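Local coordinates for beta-mannosidase (Trichoderma harzianum, PDB 4CVU), which probably hydrolyses terminal beta-linked mannose residues from the non-reducing ends of mannosides, as a fungal enzyme of glycoside hydrolase family 2, at residues F348-L352 with F375-G379; G370-H374 with C537-W543; Y690-S694 with E754-D760. All coordinates share one frame. Where two conformers were deposited one is given. Numbering follows the deposited sequence.

Contact 1: F348-L352 with F375-G379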
loop_
_atom_site.group_PDB
_atom_site.type_symbol
_atom_site.label_atom_id
_atom_site.label_comp_id
_atom_site.label_asym_id
_atom_site.label_seq_id
_atom_site.Cartn_x
_atom_site.Cartn_y
_atom_site.Cartn_z
ATOM N N PHE A 348 -22.828 -10.632 42.537
ATOM C CA PHE A 348 -24.138 -10.970 43.038
ATOM C C PHE A 348 -25.146 -10.102 42.338
ATOM O O PHE A 348 -25.233 -8.910 42.603
ATOM C CB PHE A 348 -24.213 -10.771 44.563
ATOM C CG PHE A 348 -23.430 -11.779 45.329
ATOM C CD1 PHE A 348 -22.074 -11.602 45.546
ATOM C CD2 PHE A 348 -24.051 -12.922 45.837
ATOM C CE1 PHE A 348 -21.351 -12.550 46.264
ATOM C CE2 PHE A 348 -23.338 -13.869 46.537
ATOM C CZ PHE A 348 -21.988 -13.683 46.753
ATOM N N ARG A 349 -25.862 -10.712 41.397
ATOM C CA ARG A 349 -26.981 -10.066 40.730
ATOM C C ARG A 349 -27.850 -11.069 40.014
ATOM O O ARG A 349 -27.444 -12.198 39.768
ATOM C CB ARG A 349 -26.518 -8.974 39.735
ATOM C CG ARG A 349 -25.348 -9.341 38.834
ATOM C CD ARG A 349 -25.759 -10.078 37.575
ATOM N NE ARG A 349 -25.774 -11.511 37.802
ATOM C CZ ARG A 349 -25.535 -12.423 36.867
ATOM N NH1 ARG A 349 -25.237 -12.064 35.632
ATOM N NH2 ARG A 349 -25.584 -13.709 37.193
ATOM N N THR A 350 -29.067 -10.646 39.721
ATOM C CA THR A 350 -29.977 -11.430 38.909
ATOM C C THR A 350 -30.117 -10.719 37.584
ATOM O O THR A 350 -30.224 -9.481 37.546
ATOM C CB THR A 350 -31.371 -11.602 39.556
ATOM O OG1 THR A 350 -32.014 -10.341 39.672
ATOM C CG2 THR A 350 -31.250 -12.291 40.930
ATOM N N ILE A 351 -30.065 -11.480 36.501
ATOM C CA ILE A 351 -30.378 -10.962 35.184
ATOM C C ILE A 351 -31.363 -11.874 34.493
ATOM O O ILE A 351 -31.082 -13.044 34.276
ATOM C CB ILE A 351 -29.110 -10.716 34.333
ATOM C CG1 ILE A 351 -29.470 -10.055 32.972
ATOM C CG2 ILE A 351 -28.307 -11.999 34.134
ATOM C CD1 ILE A 351 -29.934 -8.638 33.079
ATOM N N LEU A 352 -32.545 -11.327 34.205
ATOM C CA LEU A 352 -33.623 -12.038 33.566
ATOM C C LEU A 352 -33.783 -11.593 32.119
ATOM O O LEU A 352 -33.806 -10.373 31.848
ATOM C CB LEU A 352 -34.928 -11.703 34.288
ATOM C CG LEU A 352 -36.209 -12.317 33.686
ATOM C CD1 LEU A 352 -36.209 -13.824 33.847
ATOM C CD2 LEU A 352 -37.423 -11.711 34.370
ATOM N N PHE A 375 -35.176 -7.222 29.263
ATOM C CA PHE A 375 -34.259 -7.617 30.287
ATOM C C PHE A 375 -34.611 -6.935 31.619
ATOM O O PHE A 375 -35.120 -5.821 31.614
ATOM C CB PHE A 375 -32.850 -7.256 29.849
ATOM C CG PHE A 375 -32.298 -8.133 28.761
ATOM C CD1 PHE A 375 -32.537 -7.857 27.424
ATOM C CD2 PHE A 375 -31.508 -9.235 29.080
ATOM C CE1 PHE A 375 -32.003 -8.663 26.455
ATOM C CE2 PHE A 375 -30.965 -10.032 28.102
ATOM C CZ PHE A 375 -31.227 -9.766 26.802
ATOM N N GLU A 376 -34.319 -7.588 32.736
ATOM C CA GLU A 376 -34.446 -7.014 34.085
ATOM C C GLU A 376 -33.178 -7.252 34.909
ATOM O O GLU A 376 -32.662 -8.365 34.932
ATOM C CB GLU A 376 -35.617 -7.634 34.819
ATOM C CG GLU A 376 -36.952 -7.403 34.136
ATOM C CD GLU A 376 -38.114 -8.032 34.860
ATOM O OE1 GLU A 376 -37.931 -8.550 35.992
ATOM O OE2 GLU A 376 -39.224 -8.030 34.282
ATOM N N ILE A 377 -32.685 -6.223 35.583
ATOM C CA ILE A 377 -31.481 -6.361 36.404
ATOM C C ILE A 377 -31.856 -6.184 37.862
ATOM O O ILE A 377 -32.372 -5.168 38.249
ATOM C CB ILE A 377 -30.345 -5.409 35.986
ATOM C CG1 ILE A 377 -29.051 -5.610 36.789
ATOM C CG2 ILE A 377 -30.748 -3.959 36.120
ATOM C CD1 ILE A 377 -28.234 -6.817 36.464
ATOM N N ASN A 378 -31.617 -7.229 38.647
ATOM C CA ASN A 378 -31.983 -7.243 40.046
ATOM C C ASN A 378 -33.460 -6.841 40.198
ATOM O O ASN A 378 -33.789 -6.089 41.043
ATOM C CB ASN A 378 -31.099 -6.319 40.850
ATOM C CG ASN A 378 -29.662 -6.763 40.860
ATOM O OD1 ASN A 378 -29.390 -7.938 40.966
ATOM N ND2 ASN A 378 -28.731 -5.808 40.741
ATOM N N GLY A 379 -34.313 -7.332 39.341
ATOM C CA GLY A 379 -35.730 -7.069 39.438
ATOM C C GLY A 379 -36.231 -5.820 38.752
ATOM O O GLY A 379 -37.412 -5.659 38.599
HETATM O O HOH W 1 -33.538 -9.548 37.594
#

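Contact 2: G370-H374 with C537-W543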
loop_
_atom_site.group_PDB
_atom_site.type_symbol
_atom_site.label_atom_id
_atom_site.label_comp_id
_atom_site.label_asym_id
_atom_site.label_seq_id
_atom_site.Cartn_x
_atom_site.Cartn_y
_atom_site.Cartn_z
ATOM N N GLY A 370 -49.426 -10.026 23.817
ATOM C CA GLY A 370 -48.434 -10.751 23.065
ATOM C C GLY A 370 -47.405 -11.361 23.992
ATOM O O GLY A 370 -47.739 -11.979 25.007
ATOM N N ASN A 371 -46.140 -11.198 23.612
ATOM C CA ASN A 371 -45.049 -11.718 24.410
ATOM C C ASN A 371 -43.988 -10.645 24.635
ATOM O O ASN A 371 -43.702 -9.850 23.774
ATOM C CB ASN A 371 -44.398 -12.888 23.696
ATOM C CG ASN A 371 -45.092 -14.186 23.947
ATOM O OD1 ASN A 371 -46.189 -14.415 23.456
ATOM N ND2 ASN A 371 -44.442 -15.064 24.729
ATOM N N ASN A 372 -43.381 -10.703 25.782
ATOM C CA ASN A 372 -42.388 -9.769 26.151
ATOM C C ASN A 372 -41.182 -10.074 25.336
ATOM O O ASN A 372 -41.103 -11.139 24.728
ATOM C CB ASN A 372 -42.021 -9.997 27.601
ATOM C CG ASN A 372 -43.034 -9.441 28.541
ATOM O OD1 ASN A 372 -43.018 -8.272 28.858
ATOM N ND2 ASN A 372 -43.890 -10.288 29.013
ATOM N N TRP A 373 -40.256 -9.140 25.322
ATOM C CA TRP A 373 -38.848 -9.370 24.967
ATOM C C TRP A 373 -38.074 -8.242 25.621
ATOM O O TRP A 373 -37.899 -7.229 25.023
ATOM C CB TRP A 373 -38.623 -9.394 23.448
ATOM C CG TRP A 373 -37.291 -9.852 23.033
ATOM C CD1 TRP A 373 -36.100 -9.227 23.221
ATOM C CD2 TRP A 373 -36.987 -11.091 22.362
ATOM N NE1 TRP A 373 -35.081 -9.986 22.697
ATOM C CE2 TRP A 373 -35.596 -11.140 22.178
ATOM C CE3 TRP A 373 -37.750 -12.148 21.925
ATOM C CZ2 TRP A 373 -34.965 -12.203 21.587
ATOM C CZ3 TRP A 373 -37.132 -13.232 21.345
ATOM C CH2 TRP A 373 -35.720 -13.245 21.164
ATOM N N HIS A 374 -37.653 -8.438 26.858
ATOM C CA HIS A 374 -36.884 -7.459 27.587
ATOM C C HIS A 374 -36.004 -8.066 28.679
ATOM O O HIS A 374 -36.093 -9.215 28.984
ATOM C CB HIS A 374 -37.752 -6.323 28.148
ATOM C CG HIS A 374 -38.613 -6.715 29.301
ATOM N ND1 HIS A 374 -39.904 -7.161 29.147
ATOM C CD2 HIS A 374 -38.369 -6.715 30.627
ATOM C CE1 HIS A 374 -40.414 -7.422 30.326
ATOM N NE2 HIS A 374 -39.504 -7.161 31.241
ATOM N N CYS A 537 -33.305 -19.111 19.775
ATOM C CA CYS A 537 -32.628 -18.302 18.740
ATOM C C CYS A 537 -32.770 -16.821 18.999
ATOM O O CYS A 537 -33.577 -16.384 19.834
ATOM C CB CYS A 537 -33.125 -18.635 17.342
ATOM S SG CYS A 537 -34.906 -18.395 17.174
ATOM N N SER A 538 -31.971 -16.063 18.260
ATOM C CA SER A 538 -31.779 -14.630 18.479
ATOM C C SER A 538 -33.021 -13.796 18.286
ATOM O O SER A 538 -33.082 -12.692 18.805
ATOM C CB SER A 538 -30.738 -14.100 17.512
ATOM O OG SER A 538 -31.207 -14.243 16.178
ATOM N N ALA A 539 -33.975 -14.284 17.499
ATOM C CA ALA A 539 -35.213 -13.577 17.253
ATOM C C ALA A 539 -36.362 -14.538 17.092
ATOM O O ALA A 539 -36.331 -15.410 16.217
ATOM C CB ALA A 539 -35.092 -12.711 15.979
ATOM N N ASN A 540 -37.385 -14.369 17.913
ATOM C CA ASN A 540 -38.555 -15.215 17.855
ATOM C C ASN A 540 -39.761 -14.564 18.554
ATOM O O ASN A 540 -39.656 -13.515 19.163
ATOM C CB ASN A 540 -38.260 -16.651 18.419
ATOM C CG ASN A 540 -37.794 -16.636 19.849
ATOM O OD1 ASN A 540 -38.587 -16.388 20.746
ATOM N ND2 ASN A 540 -36.467 -16.864 20.078
ATOM N N ASN A 541 -40.918 -15.200 18.435
ATOM C CA ASN A 541 -42.159 -14.674 18.997
ATOM C C ASN A 541 -42.443 -15.079 20.445
ATOM O O ASN A 541 -43.564 -14.884 20.948
ATOM C CB ASN A 541 -43.333 -15.079 18.100
ATOM C CG ASN A 541 -43.308 -14.353 16.777
ATOM O OD1 ASN A 541 -43.015 -13.171 16.725
ATOM N ND2 ASN A 541 -43.585 -15.056 15.709
ATOM N N GLY A 542 -41.420 -15.595 21.122
ATOM C CA GLY A 542 -41.535 -15.970 22.513
ATOM C C GLY A 542 -42.011 -17.389 22.720
ATOM O O GLY A 542 -42.252 -18.131 21.742
ATOM N N TRP A 543 -42.144 -17.751 23.999
ATOM C CA TRP A 543 -42.578 -19.093 24.401
ATOM C C TRP A 543 -43.996 -19.106 24.980
ATOM O O TRP A 543 -44.455 -18.142 25.594
ATOM C CB TRP A 543 -41.618 -19.698 25.419
ATOM C CG TRP A 543 -41.251 -18.856 26.596
ATOM C CD1 TRP A 543 -40.183 -17.999 26.681
ATOM C CD2 TRP A 543 -41.894 -18.809 27.887
ATOM N NE1 TRP A 543 -40.137 -17.427 27.918
ATOM C CE2 TRP A 543 -41.165 -17.912 28.680
ATOM C CE3 TRP A 543 -43.008 -19.442 28.445
ATOM C CZ2 TRP A 543 -41.525 -17.626 30.004
ATOM C CZ3 TRP A 543 -43.358 -19.162 29.755
ATOM C CH2 TRP A 543 -42.633 -18.261 30.515
#

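Contact 3: Y690-S694 with E754-D760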
loop_
_atom_site.group_PDB
_atom_site.type_symbol
_atom_site.label_atom_id
_atom_site.label_comp_id
_atom_site.label_asym_id
_atom_site.label_seq_id
_atom_site.Cartn_x
_atom_site.Cartn_y
_atom_site.Cartn_z
ATOM N N TYR A 690 -37.375 3.883 18.308
ATOM C CA TYR A 690 -37.391 2.738 19.229
ATOM C C TYR A 690 -37.520 3.198 20.695
ATOM O O TYR A 690 -38.322 2.653 21.458
ATOM C CB TYR A 690 -36.149 1.839 19.069
ATOM C CG TYR A 690 -36.005 1.190 17.713
ATOM C CD1 TYR A 690 -37.109 0.656 17.042
ATOM C CD2 TYR A 690 -34.747 1.160 17.057
ATOM C CE1 TYR A 690 -36.973 0.110 15.773
ATOM C CE2 TYR A 690 -34.616 0.609 15.799
ATOM C CZ TYR A 690 -35.721 0.084 15.153
ATOM O OH TYR A 690 -35.590 -0.487 13.873
ATOM N N ARG A 691 -36.736 4.212 21.069
ATOM C CA ARG A 691 -36.758 4.704 22.437
ATOM C C ARG A 691 -38.062 5.332 22.881
ATOM O O ARG A 691 -38.479 5.101 23.985
ATOM C CB ARG A 691 -35.692 5.714 22.657
ATOM C CG ARG A 691 -34.315 5.068 22.652
ATOM C CD ARG A 691 -33.328 6.070 23.186
ATOM N NE ARG A 691 -33.518 6.368 24.613
ATOM C CZ ARG A 691 -32.672 7.125 25.318
ATOM N NH1 ARG A 691 -31.584 7.640 24.727
ATOM N NH2 ARG A 691 -32.875 7.337 26.615
ATOM N N ARG A 692 -38.621 6.192 22.049
ATOM C CA ARG A 692 -39.992 6.728 22.272
ATOM C C ARG A 692 -41.043 5.631 22.501
ATOM O O ARG A 692 -42.047 5.812 23.222
ATOM C CB ARG A 692 -40.405 7.596 21.080
ATOM C CG ARG A 692 -41.794 8.212 21.233
ATOM C CD ARG A 692 -42.253 9.004 20.029
ATOM N NE ARG A 692 -42.432 8.159 18.857
ATOM C CZ ARG A 692 -42.798 8.603 17.656
ATOM N NH1 ARG A 692 -43.043 9.894 17.449
ATOM N NH2 ARG A 692 -42.906 7.747 16.641
ATOM N N GLY A 693 -40.863 4.512 21.814
ATOM C CA GLY A 693 -41.732 3.360 21.982
ATOM C C GLY A 693 -41.815 2.803 23.403
ATOM O O GLY A 693 -42.734 2.080 23.702
ATOM N N SER A 694 -40.852 3.147 24.263
ATOM C CA SER A 694 -40.878 2.776 25.675
ATOM C C SER A 694 -42.154 3.240 26.348
ATOM O O SER A 694 -42.646 2.569 27.238
ATOM C CB SER A 694 -39.678 3.395 26.419
ATOM O OG SER A 694 -39.765 4.823 26.446
ATOM N N GLU A 754 -43.069 16.889 15.120
ATOM C CA GLU A 754 -43.319 16.576 16.533
ATOM C C GLU A 754 -41.994 16.513 17.245
ATOM O O GLU A 754 -41.035 16.010 16.685
ATOM C CB GLU A 754 -44.016 15.240 16.700
ATOM C CG GLU A 754 -45.379 15.191 16.021
ATOM C CD GLU A 754 -46.120 13.886 16.254
ATOM O OE1 GLU A 754 -45.543 12.943 16.817
ATOM O OE2 GLU A 754 -47.308 13.797 15.861
ATOM N N ILE A 755 -41.936 17.061 18.461
ATOM C CA ILE A 755 -40.776 16.885 19.325
ATOM C C ILE A 755 -41.206 16.177 20.605
ATOM O O ILE A 755 -42.144 16.595 21.289
ATOM C CB ILE A 755 -40.071 18.205 19.657
ATOM C CG1 ILE A 755 -39.629 18.864 18.351
ATOM C CG2 ILE A 755 -38.846 17.927 20.519
ATOM C CD1 ILE A 755 -39.481 20.337 18.439
ATOM N N TRP A 756 -40.516 15.086 20.903
ATOM C CA TRP A 756 -40.774 14.286 22.089
ATOM C C TRP A 756 -39.544 14.261 22.949
ATOM O O TRP A 756 -38.417 14.273 22.423
ATOM C CB TRP A 756 -41.077 12.853 21.682
ATOM C CG TRP A 756 -42.324 12.678 20.895
ATOM C CD1 TRP A 756 -42.556 13.089 19.634
ATOM C CD2 TRP A 756 -43.493 11.990 21.322
ATOM N NE1 TRP A 756 -43.817 12.697 19.231
ATOM C CE2 TRP A 756 -44.406 12.010 20.255
ATOM C CE3 TRP A 756 -43.840 11.311 22.495
ATOM C CZ2 TRP A 756 -45.666 11.411 20.331
ATOM C CZ3 TRP A 756 -45.096 10.723 22.578
ATOM C CH2 TRP A 756 -45.999 10.781 21.501
ATOM N N VAL A 757 -39.756 14.214 24.264
ATOM C CA VAL A 757 -38.679 14.008 25.218
ATOM C C VAL A 757 -38.780 12.585 25.800
ATOM O O VAL A 757 -39.852 12.167 26.298
ATOM C CB VAL A 757 -38.704 15.043 26.349
ATOM C CG1 VAL A 757 -37.705 14.684 27.438
ATOM C CG2 VAL A 757 -38.421 16.449 25.819
ATOM N N THR A 758 -37.652 11.871 25.791
ATOM C CA THR A 758 -37.615 10.464 26.200
ATOM C C THR A 758 -36.507 10.259 27.209
ATOM O O THR A 758 -35.424 10.785 27.031
ATOM C CB THR A 758 -37.377 9.537 24.975
ATOM O OG1 THR A 758 -38.449 9.678 24.036
ATOM C CG2 THR A 758 -37.314 8.087 25.401
ATOM N N SER A 759 -36.784 9.496 28.269
ATOM C CA SER A 759 -35.837 9.322 29.386
ATOM C C SER A 759 -35.722 7.861 29.756
ATOM O O SER A 759 -36.739 7.191 29.838
ATOM C CB SER A 759 -36.311 10.116 30.620
ATOM O OG SER A 759 -35.582 9.756 31.769
ATOM N N ASP A 760 -34.505 7.367 29.997
ATOM C CA ASP A 760 -34.359 5.985 30.458
ATOM C C ASP A 760 -34.156 5.821 31.980
ATOM O O ASP A 760 -33.868 4.714 32.472
ATOM C CB ASP A 760 -33.261 5.265 29.680
ATOM C CG ASP A 760 -31.863 5.713 30.059
ATOM O OD1 ASP A 760 -31.689 6.647 30.902
ATOM O OD2 ASP A 760 -30.931 5.116 29.483
HETATM O O HOH W 2 -37.510 5.316 27.692
#

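Contact 1: F348-L352 with F375-G379
Two short segments run antiparallel, with CA atoms 4.8 Å apart at Thr350 and Asn378, 4.9 Å at Ile351 and Ile377, and 5.1 Å at Leu352 and Glu376. Leu352 and Glu376 form a hydrogen-bonded pair: Leu352 N donates to Glu376 O (3.1 Å, 171°) and Glu376 N to Leu352 O (3.0 Å, 157°). Ile351 and Ile377 make the adjoining non-hydrogen-bonded pair, where Ile351 CA approaches Glu376 O at 3.5 Å as a CA-H...O contact. Beyond the strands the pattern continues with a substitution. Asn378 N still donates to Thr350 O (2.9 Å, 176°), but Thr350 N bonds to the side-chain oxygen Asn378 OD1 (3.0 Å, 162°), in the place of a main-chain carbonyl. Asn378, with phi/psi of 51/42°, and Gly379 (88/-9°) have left-handed backbone angles and turn the chain from strand 374-377 into strand 380-389. Strands 351-354, 374-377 and 380-389 thus form an antiparallel meander, whose last member pairs in parallel with strands 418-421 and 702-705 of what is, in this family, the catalytic (beta/alpha)8 barrel. Ile351 and Ile377 share one face, their CD1 atoms 4.2 Å apart, and Ile351 CD1 also lies 4.3 Å from Phe375 CD2. On the other face Leu352 CD2 rests 3.6 Å from Glu376 OE1, while OE2 of that carboxylate is bonded to His374. Water 1 hydrogen-bonds to Thr350 OG1 at 2.7 Å and accepts from Gly379 N at 2.9 Å; Thr350 OG1 is also bonded to Gln248, in the neighbouring beta domain.

Contact 2: G370-H374 with C537-W543
Asn371 is the first residue of segment 370-374 to meet the loop 537-543, and its CA lies 5.8 Å from that of Gly542. Its ND2 donates to Trp543 O (3.2 Å, 145°), the one hydrogen bond between the segments, while OD1 accepts from Arg557. An ideal CB on Gly542 would lie 2.5 Å from Asn371 ND2, so the amide occupies space that a side chain would fill. Asn372 turns aside to Gln362 and Gly356. Trp373 then swings its six-membered ring into the bend at 537-540: CZ2 is 3.4 Å from Ser538 O, CH2 4.0 Å from Ala539 CA and CZ3 3.3 Å from Asn540 O. Just after it, an Asx turn at 540-542 has Gly542 N donating to Asn540 OD1 at 3.0 Å. Trp373 and His374 both face Ser354, a classic beta bulge leading into strand 374-377; loop 537-543 follows strand 534-535 of the same mixed sheet, which includes this family's (beta/alpha)8 barrel. The contact is thus van der Waals packing of an indole against main-chain carbonyls, plus one hydrogen bond.

Contact 3: Y690-S694 with E754-D760
Water 2 bridges the segments, donating to Ser694 OG at 2.6 Å and to Ser759 O at 3.0 Å, where the C-terminal end of helix 664-692 packs on an immunoglobulin-like beta domain. Strand 752-759, in the Mannosidase Ig/CBM-like region, is the middle strand of its antiparallel sheet 740-747, 752-759, 799-807. Within the strand, Trp756 NE1 donates to Glu754 OE1 (3.0 Å, 162°), consistent with fixing the indole with one face toward Arg692, whose NH1 makes a long salt bridge to Glu754 OE1 at 4.0 Å. Arg692 CZ sits 4.7 Å from the centroid of the five-membered ring, 20° off its normal, a cation-pi interaction; CD adds a CH-pi contact at 3.7 Å and 18°. Arg691 NH2 and Asp760 OD2 are 4.1 Å apart, with no N-H directed at the oxygen: Arg691 NH1 is bonded to carbonyls of Thr736 and Glu738, and Asp760 pairs with Lys385. The backbones come closest at Arg692 CA and Thr758 CA, 5.9 Å, and Thr758 CG2 packs 3.5 Å from Arg691 O.

How the contacts relate
All three contacts are largely buried, each with a less buried residue or two, yet contact 1 pairs two strands, contact 2 packs two loops and contact 3 sets a helix end on a beta domain. Contacts 1 and 2 adjoin in sequence at His374 and Phe375, and their segments alternate along the chain: one length of polypeptide leaves the loop 370-374 and enters the strand that contact 1 pairs. Their centres are about 18 Å apart. Contact 3 follows in series, about 24 Å and 22 Å from them between centres. Accordingly, regular main-chain pairing dominates contact 1, indole-to-carbonyl packing with a single hydrogen bond marks contact 2, and contact 3 relies on charged side chains, an aromatic face and a bridging water.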